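Local coordinates for protein sulfatase (Bacteroides fragilis CAG:558, PDB 6USS) that probably hydrolyses aryl sulfate esters as a calcium-dependent arylsulfatase of the gut microbiome, at residues Y83-L95 with N100-P112. The protein carries 1 engineered substitution. Residues are numbered along the deposited sequence; the frame is centred on the assembly and turned at random.
Sequences YASSICSPTRCSL and NAARHRVTNWTYP. Engineered in segment 83-95: Cys88 (natural residue Ser). With CA (calcium ion), chain C.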
ATOM      1  N   TYR A  83      24.699 -12.859 -12.088  1.00 17.89           N
ATOM      2  CA  TYR A  83      24.992 -11.494 -12.516  1.00 17.11           C
ATOM      3  C   TYR A  83      23.867 -10.504 -12.205  1.00 17.27           C
ATOM      4  O   TYR A  83      22.679 -10.821 -12.304  1.00 15.86           O
ATOM      5  CB  TYR A  83      25.299 -11.445 -14.022  1.00 15.13           C
ATOM      6  CG  TYR A  83      26.581 -12.155 -14.351  1.00 19.76           C
ATOM      7  CD1 TYR A  83      27.807 -11.612 -13.984  1.00 20.34           C
ATOM      8  CD2 TYR A  83      26.570 -13.391 -14.985  1.00 20.48           C
ATOM      9  CE1 TYR A  83      29.002 -12.280 -14.258  1.00 21.00           C
ATOM     10  CE2 TYR A  83      27.754 -14.061 -15.267  1.00 23.85           C
ATOM     11  CZ  TYR A  83      28.964 -13.503 -14.897  1.00 21.12           C
ATOM     12  OH  TYR A  83      30.126 -14.179 -15.176  1.00 22.76           O
ATOM     13  N   ALA A  84      24.271  -9.291 -11.839  1.00 17.96           N
ATOM     14  CA  ALA A  84      23.431  -8.102 -11.760  1.00 19.68           C
ATOM     15  C   ALA A  84      24.009  -7.053 -12.711  1.00 16.84           C
ATOM     16  O   ALA A  84      24.901  -7.348 -13.506  1.00 18.15           O
ATOM     17  CB  ALA A  84      23.359  -7.591 -10.321  1.00 15.55           C
ATOM     18  N   SER A  85      23.498  -5.825 -12.638  1.00 15.87           N
ATOM     19  CA  SER A  85      24.219  -4.707 -13.239  1.00 19.86           C
ATOM     20  C   SER A  85      25.215  -4.138 -12.232  1.00 16.67           C
ATOM     21  O   SER A  85      25.259  -4.542 -11.070  1.00 14.77           O
ATOM     22  CB  SER A  85      23.267  -3.618 -13.756  1.00 15.84           C
ATOM     23  OG  SER A  85      22.419  -4.112 -14.787  1.00 15.19           O
ATOM     24  N   SER A  86      26.042  -3.200 -12.691  1.00 18.28           N
ATOM     25  CA  SER A  86      27.138  -2.726 -11.855  1.00 17.74           C
ATOM     26  C   SER A  86      26.732  -1.592 -10.926  1.00 16.37           C
ATOM     27  O   SER A  86      27.571  -1.126 -10.150  1.00 18.11           O
ATOM     28  CB  SER A  86      28.329  -2.300 -12.718  1.00 14.58           C
ATOM     29  OG  SER A  86      28.011  -1.218 -13.560  1.00 20.18           O
ATOM     30  N   ILE A  87      25.466  -1.172 -10.958  1.00 14.23           N
ATOM     31  CA  ILE A  87      24.974  -0.012 -10.220  1.00 16.89           C
ATOM     32  C   ILE A  87      23.578  -0.330  -9.698  1.00 17.88           C
ATOM     33  O   ILE A  87      22.804  -1.033 -10.356  1.00 14.40           O
ATOM     34  CB  ILE A  87      24.975   1.246 -11.128  1.00 17.66           C
ATOM     35  CG1 ILE A  87      26.404   1.733 -11.336  1.00 19.54           C
ATOM     36  CG2 ILE A  87      24.102   2.357 -10.576  1.00 18.04           C
ATOM     37  CD1 ILE A  87      27.092   2.155 -10.063  1.00 22.85           C
ATOM     38  N   CYS A  88      23.255   0.214  -8.510  1.00 20.39           N
ATOM     39  CA  CYS A  88      22.025  -0.150  -7.793  1.00 19.08           C
ATOM     40  C   CYS A  88      20.772  -0.017  -8.659  1.00 19.63           C
ATOM     41  O   CYS A  88      19.913  -0.905  -8.670  1.00 24.33           O
ATOM     42  CB  CYS A  88      21.847   0.719  -6.548  1.00 18.59           C
ATOM     43  SG  CYS A  88      23.292   0.877  -5.469  1.00 44.74           S
ATOM     44  N   SER A  89      20.631   1.096  -9.378  1.00 19.99           N
ATOM     45  CA  SER A  89      19.338   1.391  -9.991  1.00 24.99           C
ATOM     46  C   SER A  89      19.000   0.434 -11.132  1.00 22.74           C
ATOM     47  O   SER A  89      17.882  -0.110 -11.130  1.00 19.64           O
ATOM     48  CB  SER A  89      19.293   2.860 -10.426  1.00 24.62           C
ATOM     49  OG  SER A  89      19.078   3.708  -9.314  1.00 24.80           O
ATOM     50  N   PRO A  90      19.872   0.185 -12.124  1.00 19.14           N
ATOM     51  CA  PRO A  90      19.490  -0.794 -13.156  1.00 18.61           C
ATOM     52  C   PRO A  90      19.217  -2.173 -12.599  1.00 19.09           C
ATOM     53  O   PRO A  90      18.306  -2.854 -13.085  1.00 18.82           O
ATOM     54  CB  PRO A  90      20.686  -0.789 -14.119  1.00 13.37           C
ATOM     55  CG  PRO A  90      21.809  -0.235 -13.335  1.00 21.06           C
ATOM     56  CD  PRO A  90      21.169   0.808 -12.447  1.00 18.75           C
ATOM     57  N   THR A  91      19.968  -2.601 -11.582  1.00 16.59           N
ATOM     58  CA  THR A  91      19.744  -3.933 -11.027  1.00 17.98           C
ATOM     59  C   THR A  91      18.385  -4.025 -10.343  1.00 21.48           C
ATOM     60  O   THR A  91      17.604  -4.950 -10.608  1.00 18.30           O
ATOM     61  CB  THR A  91      20.861  -4.292 -10.054  1.00 17.24           C
ATOM     62  OG1 THR A  91      22.087  -4.427 -10.783  1.00 17.62           O
ATOM     63  CG2 THR A  91      20.550  -5.602  -9.338  1.00 12.03           C
ATOM     64  N   ARG A  92      18.069  -3.055  -9.481  1.00 19.69           N
ATOM     65  CA  ARG A  92      16.841  -3.160  -8.703  1.00 22.60           C
ATOM     66  C   ARG A  92      15.605  -3.016  -9.588  1.00 21.80           C
ATOM     67  O   ARG A  92      14.623  -3.748  -9.405  1.00 15.10           O
ATOM     68  CB  ARG A  92      16.863  -2.140  -7.559  1.00 19.94           C
ATOM     69  CG  ARG A  92      17.683  -2.632  -6.342  1.00 16.88           C
ATOM     70  CD  ARG A  92      18.319  -1.510  -5.537  1.00 16.09           C
ATOM     71  NE  ARG A  92      19.490  -1.963  -4.790  1.00 21.00           N
ATOM     72  CZ  ARG A  92      19.442  -2.632  -3.640  1.00 22.22           C
ATOM     73  NH1 ARG A  92      18.265  -2.931  -3.095  1.00 20.98           N
ATOM     74  NH2 ARG A  92      20.573  -3.000  -3.031  1.00 19.01           N
ATOM     75  N   CYS A  93      15.649  -2.105 -10.575  1.00 20.75           N
ATOM     76  CA  CYS A  93      14.529  -1.946 -11.505  1.00 14.60           C
ATOM     77  C   CYS A  93      14.340  -3.176 -12.397  1.00 20.40           C
ATOM     78  O   CYS A  93      13.205  -3.527 -12.738  1.00 16.34           O
ATOM     79  CB  CYS A  93      14.746  -0.703 -12.359  1.00 14.13           C
ATOM     80  SG  CYS A  93      14.584   0.821 -11.441  1.00 17.28           S
ATOM     81  N   SER A  94      15.430  -3.842 -12.777  1.00 16.31           N
ATOM     82  CA  SER A  94      15.307  -5.087 -13.517  1.00 16.49           C
ATOM     83  C   SER A  94      14.650  -6.173 -12.673  1.00 21.66           C
ATOM     84  O   SER A  94      13.833  -6.954 -13.182  1.00 17.72           O
ATOM     85  CB  SER A  94      16.685  -5.535 -14.004  1.00 18.64           C
ATOM     86  OG  SER A  94      17.154  -4.686 -15.051  1.00 16.88           O
ATOM     87  N   LEU A  95      15.011  -6.251 -11.385  1.00 17.39           N
ATOM     88  CA  LEU A  95      14.400  -7.214 -10.479  1.00 12.71           C
ATOM     89  C   LEU A  95      12.896  -7.011 -10.400  1.00 22.11           C
ATOM     90  O   LEU A  95      12.112  -7.961 -10.541  1.00 17.89           O
ATOM     91  CB  LEU A  95      15.006  -7.075  -9.084  1.00 16.85           C
ATOM     92  CG  LEU A  95      14.151  -7.695  -7.972  1.00 14.07           C
ATOM     93  CD1 LEU A  95      14.286  -9.207  -7.966  1.00 10.54           C
ATOM     94  CD2 LEU A  95      14.511  -7.106  -6.627  1.00 12.29           C
ATOM     95  N   ASN A 100      15.410  -6.369 -18.836  1.00 17.68           N
ATOM     96  CA  ASN A 100      16.839  -6.075 -18.924  1.00 18.65           C
ATOM     97  C   ASN A 100      17.074  -4.562 -18.873  1.00 20.63           C
ATOM     98  O   ASN A 100      16.268  -3.772 -19.380  1.00 17.81           O
ATOM     99  CB  ASN A 100      17.430  -6.655 -20.213  1.00 15.66           C
ATOM    100  CG  ASN A 100      18.910  -6.298 -20.392  1.00 19.20           C
ATOM    101  OD1 ASN A 100      19.244  -5.370 -21.124  1.00 20.65           O
ATOM    102  ND2 ASN A 100      19.792  -7.027 -19.718  1.00 16.43           N
ATOM    103  N   ALA A 101      18.195  -4.155 -18.269  1.00 17.20           N
ATOM    104  CA  ALA A 101      18.427  -2.730 -18.024  1.00 16.17           C
ATOM    105  C   ALA A 101      18.427  -1.914 -19.319  1.00 18.68           C
ATOM    106  O   ALA A 101      17.981  -0.760 -19.340  1.00 18.24           O
ATOM    107  CB  ALA A 101      19.743  -2.543 -17.262  1.00 16.49           C
ATOM    108  N   ALA A 102      18.916  -2.495 -20.416  1.00 17.80           N
ATOM    109  CA  ALA A 102      18.967  -1.747 -21.666  1.00 23.35           C
ATOM    110  C   ALA A 102      17.576  -1.301 -22.076  1.00 21.79           C
ATOM    111  O   ALA A 102      17.402  -0.193 -22.589  1.00 20.69           O
ATOM    112  CB  ALA A 102      19.613  -2.585 -22.773  1.00 21.68           C
ATOM    113  N   ARG A 103      16.567  -2.136 -21.809  1.00 21.01           N
ATOM    114  CA  ARG A 103      15.200  -1.810 -22.184  1.00 18.43           C
ATOM    115  C   ARG A 103      14.564  -0.794 -21.237  1.00 23.91           C
ATOM    116  O   ARG A 103      13.864   0.120 -21.694  1.00 24.05           O
ATOM    117  CB  ARG A 103      14.358  -3.081 -22.244  1.00 21.35           C
ATOM    118  CG  ARG A 103      12.920  -2.828 -22.621  1.00 19.05           C
ATOM    119  CD  ARG A 103      12.035  -3.991 -22.240  1.00 19.06           C
ATOM    120  NE  ARG A 103      12.475  -5.254 -22.825  1.00 21.92           N
ATOM    121  CZ  ARG A 103      12.306  -5.573 -24.104  1.00 20.94           C
ATOM    122  NH1 ARG A 103      11.723  -4.714 -24.926  1.00 16.71           N
ATOM    123  NH2 ARG A 103      12.722  -6.745 -24.565  1.00 14.12           N
ATOM    124  N   HIS A 104      14.761  -0.918 -19.920  1.00 17.35           N
ATOM    125  CA  HIS A 104      14.031   0.026 -19.081  1.00 20.49           C
ATOM    126  C   HIS A 104      14.749   1.361 -18.913  1.00 20.25           C
ATOM    127  O   HIS A 104      14.132   2.314 -18.426  1.00 18.51           O
ATOM    128  CB  HIS A 104      13.683  -0.588 -17.709  1.00 19.04           C
ATOM    129  CG  HIS A 104      14.863  -0.987 -16.875  1.00 20.14           C
ATOM    130  ND1 HIS A 104      15.832  -0.093 -16.461  1.00 18.14           N
ATOM    131  CD2 HIS A 104      15.204  -2.186 -16.343  1.00 17.29           C
ATOM    132  CE1 HIS A 104      16.723  -0.730 -15.720  1.00 19.64           C
ATOM    133  NE2 HIS A 104      16.365  -2.002 -15.634  1.00 16.81           N
ATOM    134  N   ARG A 105      16.014   1.462 -19.317  1.00 17.74           N
ATOM    135  CA  ARG A 105      16.752   2.720 -19.406  1.00 18.89           C
ATOM    136  C   ARG A 105      16.971   3.413 -18.067  1.00 18.75           C
ATOM    137  O   ARG A 105      17.374   4.582 -18.048  1.00 16.91           O
ATOM    138  CB  ARG A 105      16.073   3.705 -20.359  1.00 16.51           C
ATOM    139  CG  ARG A 105      15.925   3.166 -21.756  1.00 22.61           C
ATOM    140  CD  ARG A 105      14.883   3.942 -22.503  1.00 21.59           C
ATOM    141  NE  ARG A 105      15.025   3.816 -23.947  1.00 19.12           N
ATOM    142  CZ  ARG A 105      14.347   4.561 -24.815  1.00 21.38           C
ATOM    143  NH1 ARG A 105      13.501   5.477 -24.372  1.00 20.64           N
ATOM    144  NH2 ARG A 105      14.511   4.398 -26.122  1.00 25.26           N
ATOM    145  N   VAL A 106      16.710   2.745 -16.948  1.00 15.06           N
ATOM    146  CA  VAL A 106      17.169   3.263 -15.664  1.00 17.92           C
ATOM    147  C   VAL A 106      18.574   2.713 -15.460  1.00 16.23           C
ATOM    148  O   VAL A 106      18.774   1.783 -14.674  1.00 19.45           O
ATOM    149  CB  VAL A 106      16.225   2.860 -14.512  1.00 19.63           C
ATOM    150  CG1 VAL A 106      16.419   3.761 -13.338  1.00 16.19           C
ATOM    151  CG2 VAL A 106      14.780   2.898 -14.957  1.00 17.02           C
ATOM    152  N   THR A 107      19.551   3.267 -16.189  1.00 18.66           N
ATOM    153  CA  THR A 107      20.865   2.649 -16.364  1.00 17.70           C
ATOM    154  C   THR A 107      21.939   3.244 -15.472  1.00 19.70           C
ATOM    155  O   THR A 107      23.050   2.704 -15.428  1.00 20.38           O
ATOM    156  CB  THR A 107      21.327   2.739 -17.837  1.00 18.62           C
ATOM    157  OG1 THR A 107      21.033   4.033 -18.372  1.00 18.89           O
ATOM    158  CG2 THR A 107      20.643   1.673 -18.701  1.00 16.86           C
ATOM    159  N   ASN A 108      21.651   4.333 -14.771  1.00 17.55           N
ATOM    160  CA  ASN A 108      22.532   4.839 -13.731  1.00 17.85           C
ATOM    161  C   ASN A 108      21.682   5.114 -12.497  1.00 21.35           C
ATOM    162  O   ASN A 108      20.458   4.952 -12.525  1.00 22.38           O
ATOM    163  CB  ASN A 108      23.279   6.080 -14.219  1.00 19.65           C
ATOM    164  CG  ASN A 108      24.501   6.369 -13.408  1.00 20.53           C
ATOM    165  OD1 ASN A 108      24.739   5.742 -12.371  1.00 21.43           O
ATOM    166  ND2 ASN A 108      25.284   7.350 -13.857  1.00 22.10           N
ATOM    167  N   TRP A 109      22.308   5.536 -11.398  1.00 19.63           N
ATOM    168  CA  TRP A 109      21.560   5.607 -10.144  1.00 26.09           C
ATOM    169  C   TRP A 109      20.653   6.843 -10.072  1.00 22.24           C
ATOM    170  O   TRP A 109      21.003   7.931 -10.529  1.00 18.53           O
ATOM    171  CB  TRP A 109      22.508   5.551  -8.940  1.00 27.67           C
ATOM    172  CG  TRP A 109      23.378   6.745  -8.730  1.00 24.46           C
ATOM    173  CD1 TRP A 109      24.635   6.940  -9.230  1.00 22.80           C
ATOM    174  CD2 TRP A 109      23.072   7.900  -7.933  1.00 23.31           C
ATOM    175  NE1 TRP A 109      25.131   8.155  -8.801  1.00 25.91           N
ATOM    176  CE2 TRP A 109      24.190   8.765  -8.005  1.00 26.93           C
ATOM    177  CE3 TRP A 109      21.966   8.286  -7.165  1.00 22.40           C
ATOM    178  CZ2 TRP A 109      24.226  10.000  -7.345  1.00 25.00           C
ATOM    179  CZ3 TRP A 109      22.007   9.504  -6.502  1.00 24.73           C
ATOM    180  CH2 TRP A 109      23.130  10.349  -6.601  1.00 27.99           C
ATOM    181  N   THR A 110      19.471   6.662  -9.492  1.00 24.23           N
ATOM    182  CA  THR A 110      18.445   7.694  -9.467  1.00 22.06           C
ATOM    183  C   THR A 110      18.252   8.260  -8.065  1.00 21.26           C
ATOM    184  O   THR A 110      18.459   7.565  -7.062  1.00 17.13           O
ATOM    185  CB  THR A 110      17.105   7.151  -9.964  1.00 17.14           C
ATOM    186  OG1 THR A 110      16.578   6.241  -8.996  1.00 17.77           O
ATOM    187  CG2 THR A 110      17.277   6.426 -11.274  1.00 16.77           C
ATOM    188  N   TYR A 111      17.866   9.560  -8.020  1.00 17.78           N
ATOM    189  CA  TYR A 111      17.176  10.184  -6.894  1.00 19.64           C
ATOM    190  C   TYR A 111      16.510  11.504  -7.307  1.00 20.04           C
ATOM    191  O   TYR A 111      15.280  11.615  -7.216  1.00 15.27           O
ATOM    192  CB  TYR A 111      18.104  10.394  -5.687  1.00 15.73           C
ATOM    193  CG  TYR A 111      17.340  10.887  -4.472  1.00 19.38           C
ATOM    194  CD1 TYR A 111      16.863   9.992  -3.506  1.00 19.52           C
ATOM    195  CD2 TYR A 111      17.069  12.244  -4.300  1.00 19.09           C
ATOM    196  CE1 TYR A 111      16.157  10.445  -2.402  1.00 23.62           C
ATOM    197  CE2 TYR A 111      16.357  12.703  -3.201  1.00 21.89           C
ATOM    198  CZ  TYR A 111      15.900  11.804  -2.266  1.00 23.93           C
ATOM    199  OH  TYR A 111      15.193  12.267  -1.193  1.00 26.52           O
ATOM    200  N   PRO A 112      17.246  12.524  -7.760  1.00 18.93           N
ATOM    201  CA  PRO A 112      16.605  13.827  -8.016  1.00 18.18           C
ATOM    202  C   PRO A 112      15.609  13.757  -9.166  1.00 17.74           C
ATOM    203  O   PRO A 112      15.926  13.254 -10.244  1.00 16.22           O
ATOM    204  CB  PRO A 112      17.787  14.741  -8.362  1.00 16.25           C
ATOM    205  CG  PRO A 112      18.806  13.816  -8.931  1.00 21.66           C
ATOM    206  CD  PRO A 112      18.687  12.572  -8.073  1.00 19.42           C
TER
HETATM  207 CA    CA C 601      24.064  -1.036  -4.931  1.00 22.43          CA
HETATM  208  O   HOH W   1      16.366   3.312  -9.329  1.00 19.31           O
HETATM  209  O   HOH W   2      19.540  -6.213 -16.759  1.00 15.65           O
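Ser89, Pro90, Cys93 and Ser94 line the face of helix 88-97 against which His104, Val106 and the backbone and CB of Trp109 pack, a buried contact in which the chain, after leaving the sulfatase signature helix, turns back along it beside the calcium site. His104 exemplifies a buried histidine that spends one nitrogen on a neighbouring helix and the other on its own chain. Its NE2 donates to Ser94 OG at 2.9 Å, the oxygen lying near the ring plane, and only weakly to Pro90 O. The second ring nitrogen, ND1, accepts from Val106 N at 3.0 Å, also in plane, which fixes the ring's rotation. Chi1 of 62° turns the ring so that Cys93 CB makes a CH-pi contact over one face and Ala101 CA lies near the rim of the other. Ser94 OG in turn donates to the backbone Thr99 O. Apolar contacts flank this hub: Pro90 CB meets Ala101 CB at 3.7 Å, and Cys93 SG rests against Val106 CG1. Farther along, Thr110 N donates to Ser89 OG at 3.0 Å, and a water links that hydroxyl to Thr110 OG1, while Ile87 CG2 lies 3.9 Å from Trp109 CB. The engineered Cys88, where the natural serine is predicted to become 3-oxoalanine, binds calcium through SG, with Asp42, Asp43, Asp322 and Asn323 completing the site. The bonding fits a neutral His104 protonated on NE2, whose bond to Ser94 joins helix 88-97 to the returning chain.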